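Local coordinates for protein EmGH1 (Erythrobacter marinus, PDB 5Z87) that probably hydrolyses beta-linked glucosides, as a family 3 glycoside hydrolase with a TIM-barrel domain that contributes to its ligand pocket, at residues Ala61-Met72 against Tyr84-Ala95; Ala99-Val108 against Glu168-Gly176. All coordinates share one frame; numbering follows the deposited sequence.

Contact 1: residues Ala61-Met72 against Tyr84-Ala95; sequences AQLNCPRAADVM and YFAHGIGGVYSA
Tyr84 and Asn64 meet because their first torsions turn them to each other: Tyr84 CG sits between its own backbone N and carbonyl carbon (chi1 77°), and Asn64 CG lies anti to its carbonyl carbon. The Asn64 amide nitrogen thus comes to rest over the centre of the Tyr84 ring, ND2 standing 3.2 Å from CD1, with amide and ring planes 63° apart. The Ala61 methyl packs on the same ring, CB to CD1 3.8 Å, and also lies against the Tyr84 carbonyl, where a longer side chain would probably be crowded. With alanine instead of Tyr84, the Asn64 amide would probably lose the ring face beneath it and a gap would open beside Ala61. Further along, Pro66 and Ile89 reach toward each other, CD to CD1 at 3.5 Å, and Val71 CG1 packs on Phe85 CZ. The backbones are joined directly: Gly91 N binds Asn64 O (3.0 Å), Tyr93 N binds Pro66 O, and Ala68 N binds Tyr93 O at 2.8 Å. Gly90 must be glycine, since a CB would collide with the carbonyl oxygens of Gln62 and Asn64. Arg67 lies alongside Tyr93, its NH2 3.7 Å from CE2, and also makes a cation-pi contact with Trp314. Tyr93 OH bonds to Glu130, another residue of the pocket where dithiothreitol is bound; the backbone bonds thus fix a pocket tyrosine within a mostly buried contact that also has apolar packing.

Contact 2: residues Ala99-Val108 against Glu168-Gly176; sequences AGPEDNARAV and EARSRGSQG
Ala105 on helix 101-116 passes close to Arg172, with the two CA atoms 4.2 Å apart, just where helix 155-171 ends in a Schellman motif with Gly173, at positive phi, as its C-prime residue. Arg172 carries most of the contact. Its chain bends at chi3 (71°), which lays the guanidinium against the first turn of the other helix. NE gives a hydrogen bond to Asn104 OD1 at 2.8 Å, with the acceptor near the guanidinium plane, while NH2 adds a weak one to the same oxygen; the amide stands almost perpendicular to the guanidinium, 83° between planes. Pro101 covers one guanidinium face, its CA 3.5 Å above the centre. Proline suits the first turn, having no backbone N-H to satisfy there. Ala105 CB is short enough to rest on Ser171 O at 3.6 Å, and Val108 CG1 packs against Gly173, where a side chain would collide with that methyl. Arg172 NH1 has a further acceptor in Asp138 O, so this buried cation is held from more than one direction. Helix 393-399 adds Ala396 against Arg172 and Pro393 against Ala105, while Val108 reaches Val127 of strand 126-129, placing the meeting of the two helices against the parallel barrel sheet.

How the contacts relate
Both contacts are mostly buried and belong to the family 3 N-terminal, TIM-barrel-type region, with centres about 16 Å apart. Contact 1 is the larger, 909 against 329 Å², and joins strand 91-93 of the barrel to the chain of strand 64-65 and helix 68-73 by backbone bonds, apolar side chains and waters. Contact 2 centres on one arginine, gripped by an amide and covered by a proline, with small apolar side chains beside it. They follow in series: strand 91-93 of contact 1 leads to helix 101-116 of contact 2, and they touch where Met72 CE meets Ala107 CB at 3.6 Å. Contact 1 reaches the ligand pocket through Tyr93, whereas contact 2 lies away from it.

Contact 1: residues Ala61-Met72 against Tyr84-Ala95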
loop_
_atom_site.group_PDB
_atom_site.type_symbol
_atom_site.label_atom_id
_atom_site.label_comp_id
_atom_site.label_asym_id
_atom_site.label_seq_id
_atom_site.Cartn_x
_atom_site.Cartn_y
_atom_site.Cartn_z
ATOM N N ALA A 61 -25.049 -23.587 -23.449
ATOM C CA ALA A 61 -25.757 -22.325 -23.634
ATOM C C ALA A 61 -26.131 -21.692 -22.295
ATOM O O ALA A 61 -26.246 -20.465 -22.197
ATOM C CB ALA A 61 -27.000 -22.553 -24.500
ATOM N N GLN A 62 -26.319 -22.510 -21.259
ATOM C CA GLN A 62 -26.601 -22.008 -19.922
ATOM C C GLN A 62 -25.408 -21.294 -19.279
ATOM O O GLN A 62 -25.567 -20.747 -18.185
ATOM C CB GLN A 62 -27.064 -23.166 -19.025
ATOM C CG GLN A 62 -28.328 -23.870 -19.525
ATOM C CD GLN A 62 -29.551 -22.968 -19.481
ATOM O OE1 GLN A 62 -29.861 -22.359 -18.449
ATOM N NE2 GLN A 62 -30.241 -22.849 -20.620
ATOM N N LEU A 63 -24.234 -21.273 -19.913
ATOM C CA LEU A 63 -23.056 -20.647 -19.319
ATOM C C LEU A 63 -22.774 -19.261 -19.887
ATOM O O LEU A 63 -21.738 -18.669 -19.567
ATOM C CB LEU A 63 -21.828 -21.547 -19.496
ATOM C CG LEU A 63 -22.049 -23.024 -19.142
ATOM C CD1 LEU A 63 -20.750 -23.786 -19.164
ATOM C CD2 LEU A 63 -22.710 -23.171 -17.783
ATOM N N ASN A 64 -23.668 -18.730 -20.719
ATOM C CA ASN A 64 -23.496 -17.424 -21.343
ATOM C C ASN A 64 -24.453 -16.419 -20.716
ATOM O O ASN A 64 -25.601 -16.757 -20.413
ATOM C CB ASN A 64 -23.749 -17.508 -22.851
ATOM C CG ASN A 64 -22.953 -18.620 -23.512
ATOM O OD1 ASN A 64 -21.796 -18.832 -23.175
ATOM N ND2 ASN A 64 -23.572 -19.336 -24.454
ATOM N N CYS A 65 -23.980 -15.180 -20.525
ATOM C CA CYS A 65 -24.805 -14.088 -20.001
ATOM C C CYS A 65 -24.429 -12.765 -20.658
ATOM O O CYS A 65 -23.682 -11.959 -20.086
ATOM C CB CYS A 65 -24.668 -13.981 -18.482
ATOM S SG CYS A 65 -25.796 -12.785 -17.721
ATOM N N PRO A 66 -24.940 -12.498 -21.861
ATOM C CA PRO A 66 -24.690 -11.203 -22.509
ATOM C C PRO A 66 -25.600 -10.128 -21.933
ATOM O O PRO A 66 -26.478 -10.386 -21.108
ATOM C CB PRO A 66 -25.031 -11.469 -23.981
ATOM C CG PRO A 66 -26.179 -12.452 -23.885
ATOM C CD PRO A 66 -25.823 -13.354 -22.684
ATOM N N ARG A 67 -25.375 -8.904 -22.394
ATOM C CA ARG A 67 -26.293 -7.823 -22.079
ATOM C C ARG A 67 -27.640 -8.075 -22.743
ATOM O O ARG A 67 -27.714 -8.562 -23.875
ATOM C CB ARG A 67 -25.719 -6.483 -22.527
ATOM C CG ARG A 67 -25.956 -5.375 -21.522
ATOM C CD ARG A 67 -25.288 -4.083 -21.940
ATOM N NE ARG A 67 -23.925 -4.031 -21.432
ATOM C CZ ARG A 67 -23.593 -3.528 -20.247
ATOM N NH1 ARG A 67 -22.317 -3.544 -19.855
ATOM N NH2 ARG A 67 -24.539 -3.019 -19.461
ATOM N N ALA A 68 -28.709 -7.727 -22.026
ATOM C CA ALA A 68 -30.062 -8.046 -22.466
ATOM C C ALA A 68 -30.433 -7.387 -23.790
ATOM O O ALA A 68 -31.193 -7.970 -24.573
ATOM C CB ALA A 68 -31.064 -7.629 -21.394
ATOM N N ALA A 69 -29.913 -6.184 -24.059
ATOM C CA ALA A 69 -30.528 -5.300 -25.049
ATOM C C ALA A 69 -30.643 -5.953 -26.425
ATOM O O ALA A 69 -31.678 -5.826 -27.089
ATOM C CB ALA A 69 -29.734 -3.994 -25.146
ATOM N N ASP A 70 -29.593 -6.636 -26.883
ATOM C CA ASP A 70 -29.609 -7.201 -28.234
ATOM C C ASP A 70 -30.455 -8.459 -28.330
ATOM O O ASP A 70 -30.967 -8.770 -29.408
ATOM C CB ASP A 70 -28.191 -7.511 -28.700
ATOM C CG ASP A 70 -27.438 -6.265 -29.104
ATOM O OD1 ASP A 70 -27.984 -5.147 -28.927
ATOM O OD2 ASP A 70 -26.306 -6.406 -29.607
ATOM N N VAL A 71 -30.581 -9.206 -27.234
ATOM C CA VAL A 71 -31.510 -10.320 -27.194
ATOM C C VAL A 71 -32.947 -9.808 -27.243
ATOM O O VAL A 71 -33.784 -10.333 -27.984
ATOM C CB VAL A 71 -31.240 -11.172 -25.939
ATOM C CG1 VAL A 71 -32.165 -12.377 -25.887
ATOM C CG2 VAL A 71 -29.780 -11.603 -25.905
ATOM N N MET A 72 -33.246 -8.754 -26.487
ATOM C CA MET A 72 -34.618 -8.266 -26.406
ATOM C C MET A 72 -35.063 -7.607 -27.705
ATOM O O MET A 72 -36.211 -7.781 -28.133
ATOM C CB MET A 72 -34.752 -7.284 -25.249
ATOM C CG MET A 72 -34.533 -7.908 -23.905
ATOM S SD MET A 72 -34.525 -6.661 -22.610
ATOM C CE MET A 72 -36.254 -6.250 -22.428
ATOM N N TYR A 84 -25.694 -20.553 -30.342
ATOM C CA TYR A 84 -26.113 -21.237 -29.114
ATOM C C TYR A 84 -27.507 -20.820 -28.649
ATOM O O TYR A 84 -28.132 -21.556 -27.882
ATOM C CB TYR A 84 -25.126 -20.987 -27.964
ATOM C CG TYR A 84 -25.263 -19.612 -27.319
ATOM C CD1 TYR A 84 -26.209 -19.367 -26.326
ATOM C CD2 TYR A 84 -24.432 -18.564 -27.700
ATOM C CE1 TYR A 84 -26.338 -18.119 -25.759
ATOM C CE2 TYR A 84 -24.553 -17.315 -27.134
ATOM C CZ TYR A 84 -25.495 -17.099 -26.160
ATOM O OH TYR A 84 -25.610 -15.851 -25.599
ATOM N N PHE A 85 -27.982 -19.637 -29.043
ATOM C CA PHE A 85 -29.264 -19.150 -28.543
ATOM C C PHE A 85 -30.428 -20.001 -29.046
ATOM O O PHE A 85 -31.522 -19.935 -28.481
ATOM C CB PHE A 85 -29.457 -17.679 -28.939
ATOM C CG PHE A 85 -30.637 -17.013 -28.279
ATOM C CD1 PHE A 85 -30.774 -17.010 -26.895
ATOM C CD2 PHE A 85 -31.610 -16.385 -29.046
ATOM C CE1 PHE A 85 -31.860 -16.401 -26.290
ATOM C CE2 PHE A 85 -32.704 -15.775 -28.450
ATOM C CZ PHE A 85 -32.834 -15.784 -27.071
ATOM N N ALA A 86 -30.208 -20.816 -30.073
ATOM C CA ALA A 86 -31.202 -21.808 -30.457
ATOM C C ALA A 86 -31.575 -22.719 -29.292
ATOM O O ALA A 86 -32.673 -23.282 -29.285
ATOM C CB ALA A 86 -30.678 -22.630 -31.643
ATOM N N HIS A 87 -30.706 -22.846 -28.288
ATOM C CA HIS A 87 -30.976 -23.660 -27.109
ATOM C C HIS A 87 -31.250 -22.820 -25.868
ATOM O O HIS A 87 -31.153 -23.326 -24.748
ATOM C CB HIS A 87 -29.815 -24.611 -26.851
ATOM C CG HIS A 87 -29.251 -25.201 -28.102
ATOM N ND1 HIS A 87 -29.959 -26.088 -28.887
ATOM C CD2 HIS A 87 -28.064 -25.008 -28.725
ATOM C CE1 HIS A 87 -29.224 -26.430 -29.930
ATOM N NE2 HIS A 87 -28.073 -25.783 -29.861
ATOM N N GLY A 88 -31.598 -21.551 -26.037
ATOM C CA GLY A 88 -31.820 -20.731 -24.862
ATOM C C GLY A 88 -30.553 -20.022 -24.422
ATOM O O GLY A 88 -29.660 -19.775 -25.240
ATOM N N ILE A 89 -30.457 -19.699 -23.133
ATOM C CA ILE A 89 -29.418 -18.796 -22.657
ATOM C C ILE A 89 -29.306 -18.956 -21.151
ATOM O O ILE A 89 -30.295 -19.221 -20.464
ATOM C CB ILE A 89 -29.730 -17.335 -23.086
ATOM C CG1 ILE A 89 -28.490 -16.441 -22.977
ATOM C CG2 ILE A 89 -30.908 -16.752 -22.305
ATOM C CD1 ILE A 89 -28.573 -15.201 -23.846
ATOM N N GLY A 90 -28.086 -18.822 -20.639
ATOM C CA GLY A 90 -27.880 -18.792 -19.205
ATOM C C GLY A 90 -28.546 -17.608 -18.533
ATOM O O GLY A 90 -29.401 -17.774 -17.659
ATOM N N GLY A 91 -28.155 -16.396 -18.924
ATOM C CA GLY A 91 -28.750 -15.207 -18.354
ATOM C C GLY A 91 -28.623 -14.038 -19.303
ATOM O O GLY A 91 -27.963 -14.115 -20.341
ATOM N N VAL A 92 -29.289 -12.948 -18.938
ATOM C CA VAL A 92 -29.053 -11.655 -19.557
ATOM C C VAL A 92 -28.824 -10.661 -18.434
ATOM O O VAL A 92 -29.266 -10.851 -17.296
ATOM C CB VAL A 92 -30.207 -11.170 -20.470
ATOM C CG1 VAL A 92 -30.297 -12.016 -21.721
ATOM C CG2 VAL A 92 -31.534 -11.127 -19.710
ATOM N N TYR A 93 -28.125 -9.589 -18.773
ATOM C CA TYR A 93 -27.780 -8.548 -17.821
ATOM C C TYR A 93 -28.454 -7.254 -18.239
ATOM O O TYR A 93 -28.374 -6.863 -19.409
ATOM C CB TYR A 93 -26.263 -8.360 -17.753
ATOM C CG TYR A 93 -25.817 -7.203 -16.898
ATOM C CD1 TYR A 93 -26.331 -7.015 -15.626
ATOM C CD2 TYR A 93 -24.859 -6.313 -17.356
ATOM C CE1 TYR A 93 -25.897 -5.963 -14.832
ATOM C CE2 TYR A 93 -24.418 -5.260 -16.569
ATOM C CZ TYR A 93 -24.936 -5.088 -15.320
ATOM O OH TYR A 93 -24.498 -4.034 -14.557
ATOM N N SER A 94 -29.133 -6.613 -17.288
ATOM C CA SER A 94 -29.638 -5.255 -17.474
ATOM C C SER A 94 -30.766 -5.189 -18.512
ATOM O O SER A 94 -30.626 -4.560 -19.570
ATOM C CB SER A 94 -28.475 -4.327 -17.853
ATOM O OG SER A 94 -28.784 -2.984 -17.557
ATOM N N ALA A 95 -31.893 -5.831 -18.205
ATOM C CA ALA A 95 -33.052 -5.866 -19.086
ATOM C C ALA A 95 -34.007 -4.708 -18.847
ATOM O O ALA A 95 -34.922 -4.503 -19.650
ATOM C CB ALA A 95 -33.811 -7.188 -18.915
HETATM O O HOH W 1 -32.366 -20.793 -21.177
HETATM O O HOH W 2 -30.148 -24.746 -22.909
HETATM O O HOH W 3 -28.838 -4.416 -21.832
#

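Contact 2: residues Ala99-Val108 against Glu168-Gly176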
loop_
_atom_site.group_PDB
_atom_site.type_symbol
_atom_site.label_atom_id
_atom_site.label_comp_id
_atom_site.label_asym_id
_atom_site.label_seq_id
_atom_site.Cartn_x
_atom_site.Cartn_y
_atom_site.Cartn_z
ATOM N N ALA A 99 -36.971 1.570 -19.313
ATOM C CA ALA A 99 -38.391 1.330 -19.105
ATOM C C ALA A 99 -38.780 1.480 -17.641
ATOM O O ALA A 99 -38.021 1.111 -16.738
ATOM C CB ALA A 99 -38.779 -0.064 -19.600
ATOM N N GLY A 100 -39.996 2.011 -17.418
ATOM C CA GLY A 100 -40.585 2.039 -16.109
ATOM C C GLY A 100 -41.031 0.660 -15.658
ATOM O O GLY A 100 -40.935 -0.328 -16.399
ATOM N N PRO A 101 -41.552 0.591 -14.429
ATOM C CA PRO A 101 -41.864 -0.726 -13.832
ATOM C C PRO A 101 -42.795 -1.606 -14.665
ATOM O O PRO A 101 -42.466 -2.774 -14.908
ATOM C CB PRO A 101 -42.492 -0.346 -12.483
ATOM C CG PRO A 101 -42.015 1.028 -12.207
ATOM C CD PRO A 101 -41.838 1.710 -13.515
ATOM N N GLU A 102 -43.957 -1.101 -15.097
ATOM C CA GLU A 102 -44.878 -1.967 -15.836
ATOM C C GLU A 102 -44.302 -2.358 -17.188
ATOM O O GLU A 102 -44.377 -3.527 -17.580
ATOM C CB GLU A 102 -46.241 -1.300 -16.029
ATOM C CG GLU A 102 -46.962 -0.955 -14.751
ATOM C CD GLU A 102 -46.682 0.476 -14.310
ATOM O OE1 GLU A 102 -45.514 0.936 -14.450
ATOM O OE2 GLU A 102 -47.634 1.140 -13.836
ATOM N N ASP A 103 -43.729 -1.394 -17.915
ATOM C CA ASP A 103 -43.101 -1.707 -19.198
ATOM C C ASP A 103 -41.900 -2.625 -19.019
ATOM O O ASP A 103 -41.630 -3.478 -19.871
ATOM C CB ASP A 103 -42.682 -0.422 -19.910
ATOM C CG ASP A 103 -43.852 0.506 -20.165
ATOM O OD1 ASP A 103 -44.999 0.014 -20.233
ATOM O OD2 ASP A 103 -43.627 1.726 -20.295
ATOM N N ASN A 104 -41.152 -2.447 -17.930
ATOM C CA ASN A 104 -40.045 -3.339 -17.604
ATOM C C ASN A 104 -40.550 -4.770 -17.509
ATOM O O ASN A 104 -40.085 -5.662 -18.226
ATOM C CB ASN A 104 -39.410 -2.865 -16.283
ATOM C CG ASN A 104 -38.066 -3.511 -15.951
ATOM O OD1 ASN A 104 -37.372 -3.019 -15.062
ATOM N ND2 ASN A 104 -37.711 -4.613 -16.614
ATOM N N ALA A 105 -41.548 -4.989 -16.655
ATOM C CA ALA A 105 -42.106 -6.322 -16.461
ATOM C C ALA A 105 -42.616 -6.923 -17.768
ATOM O O ALA A 105 -42.416 -8.114 -18.030
ATOM C CB ALA A 105 -43.230 -6.256 -15.433
ATOM N N ARG A 106 -43.274 -6.119 -18.604
ATOM C CA ARG A 106 -43.808 -6.660 -19.848
ATOM C C ARG A 106 -42.688 -6.983 -20.824
ATOM O O ARG A 106 -42.753 -7.992 -21.534
ATOM C CB ARG A 106 -44.815 -5.687 -20.471
ATOM C CG ARG A 106 -46.172 -5.687 -19.755
ATOM C CD ARG A 106 -47.219 -4.819 -20.474
ATOM N NE ARG A 106 -46.940 -3.388 -20.345
ATOM C CZ ARG A 106 -47.455 -2.606 -19.397
ATOM N NH1 ARG A 106 -48.291 -3.110 -18.498
ATOM N NH2 ARG A 106 -47.129 -1.319 -19.351
ATOM N N ALA A 107 -41.645 -6.147 -20.869
ATOM C CA ALA A 107 -40.567 -6.400 -21.821
ATOM C C ALA A 107 -39.792 -7.662 -21.455
ATOM O O ALA A 107 -39.305 -8.370 -22.346
ATOM C CB ALA A 107 -39.640 -5.183 -21.917
ATOM N N VAL A 108 -39.699 -7.981 -20.161
ATOM C CA VAL A 108 -39.026 -9.211 -19.758
ATOM C C VAL A 108 -39.893 -10.422 -20.084
ATOM O O VAL A 108 -39.388 -11.467 -20.513
ATOM C CB VAL A 108 -38.666 -9.155 -18.261
ATOM C CG1 VAL A 108 -38.120 -10.486 -17.797
ATOM C CG2 VAL A 108 -37.654 -8.053 -17.992
ATOM N N GLU A 168 -39.337 -5.055 -5.601
ATOM C CA GLU A 168 -39.369 -4.230 -6.798
ATOM C C GLU A 168 -38.673 -4.930 -7.958
ATOM O O GLU A 168 -39.121 -4.841 -9.107
ATOM C CB GLU A 168 -38.735 -2.857 -6.513
ATOM C CG GLU A 168 -39.430 -2.061 -5.398
ATOM C CD GLU A 168 -39.085 -0.565 -5.368
ATOM O OE1 GLU A 168 -38.422 -0.042 -6.301
ATOM O OE2 GLU A 168 -39.492 0.096 -4.384
ATOM N N ALA A 169 -37.586 -5.649 -7.673
ATOM C CA ALA A 169 -36.839 -6.306 -8.740
ATOM C C ALA A 169 -37.607 -7.508 -9.291
ATOM O O ALA A 169 -37.755 -7.657 -10.508
ATOM C CB ALA A 169 -35.453 -6.728 -8.230
ATOM N N ARG A 170 -38.104 -8.373 -8.406
ATOM C CA ARG A 170 -38.769 -9.594 -8.852
ATOM C C ARG A 170 -40.069 -9.274 -9.590
ATOM O O ARG A 170 -40.374 -9.884 -10.622
ATOM C CB ARG A 170 -39.013 -10.514 -7.650
ATOM C CG ARG A 170 -39.412 -11.944 -8.007
ATOM C CD ARG A 170 -38.336 -12.629 -8.846
ATOM N NE ARG A 170 -38.807 -13.853 -9.492
ATOM C CZ ARG A 170 -38.595 -15.076 -9.014
ATOM N NH1 ARG A 170 -39.062 -16.142 -9.658
ATOM N NH2 ARG A 170 -37.920 -15.236 -7.886
ATOM N N SER A 171 -40.827 -8.293 -9.103
ATOM C CA SER A 171 -42.048 -7.896 -9.796
ATOM C C SER A 171 -41.765 -7.364 -11.194
ATOM O O SER A 171 -42.646 -7.421 -12.059
ATOM C CB SER A 171 -42.805 -6.844 -8.975
ATOM O OG SER A 171 -42.137 -5.596 -9.039
ATOM N N ARG A 172 -40.564 -6.854 -11.443
ATOM C CA ARG A 172 -40.188 -6.356 -12.763
ATOM C C ARG A 172 -39.459 -7.406 -13.600
ATOM O O ARG A 172 -38.949 -7.086 -14.678
ATOM C CB ARG A 172 -39.331 -5.087 -12.631
ATOM C CG ARG A 172 -40.088 -3.898 -12.017
ATOM C CD ARG A 172 -39.168 -2.733 -11.626
ATOM N NE ARG A 172 -38.644 -2.050 -12.803
ATOM C CZ ARG A 172 -38.454 -0.739 -12.887
ATOM N NH1 ARG A 172 -38.733 0.049 -11.847
ATOM N NH2 ARG A 172 -37.989 -0.213 -14.011
ATOM N N GLY A 173 -39.399 -8.649 -13.138
ATOM C CA GLY A 173 -38.856 -9.716 -13.945
ATOM C C GLY A 173 -37.429 -10.103 -13.643
ATOM O O GLY A 173 -36.908 -11.021 -14.282
ATOM N N SER A 174 -36.778 -9.448 -12.694
ATOM C CA SER A 174 -35.414 -9.806 -12.330
ATOM C C SER A 174 -35.433 -10.785 -11.165
ATOM O O SER A 174 -36.040 -10.504 -10.131
ATOM C CB SER A 174 -34.618 -8.554 -11.958
ATOM O OG SER A 174 -33.348 -8.886 -11.424
ATOM N N GLN A 175 -34.766 -11.926 -11.320
ATOM C CA GLN A 175 -34.686 -12.885 -10.224
ATOM C C GLN A 175 -33.251 -13.082 -9.739
ATOM O O GLN A 175 -32.987 -14.018 -8.972
ATOM C CB GLN A 175 -35.275 -14.236 -10.637
ATOM C CG GLN A 175 -36.300 -14.146 -11.762
ATOM C CD GLN A 175 -35.615 -14.235 -13.124
ATOM O OE1 GLN A 175 -34.457 -13.837 -13.265
ATOM N NE2 GLN A 175 -36.315 -14.776 -14.121
ATOM N N GLY A 176 -32.320 -12.245 -10.166
ATOM C CA GLY A 176 -30.973 -12.281 -9.617
ATOM C C GLY A 176 -30.315 -10.929 -9.751
ATOM O O GLY A 176 -30.624 -10.156 -10.665
#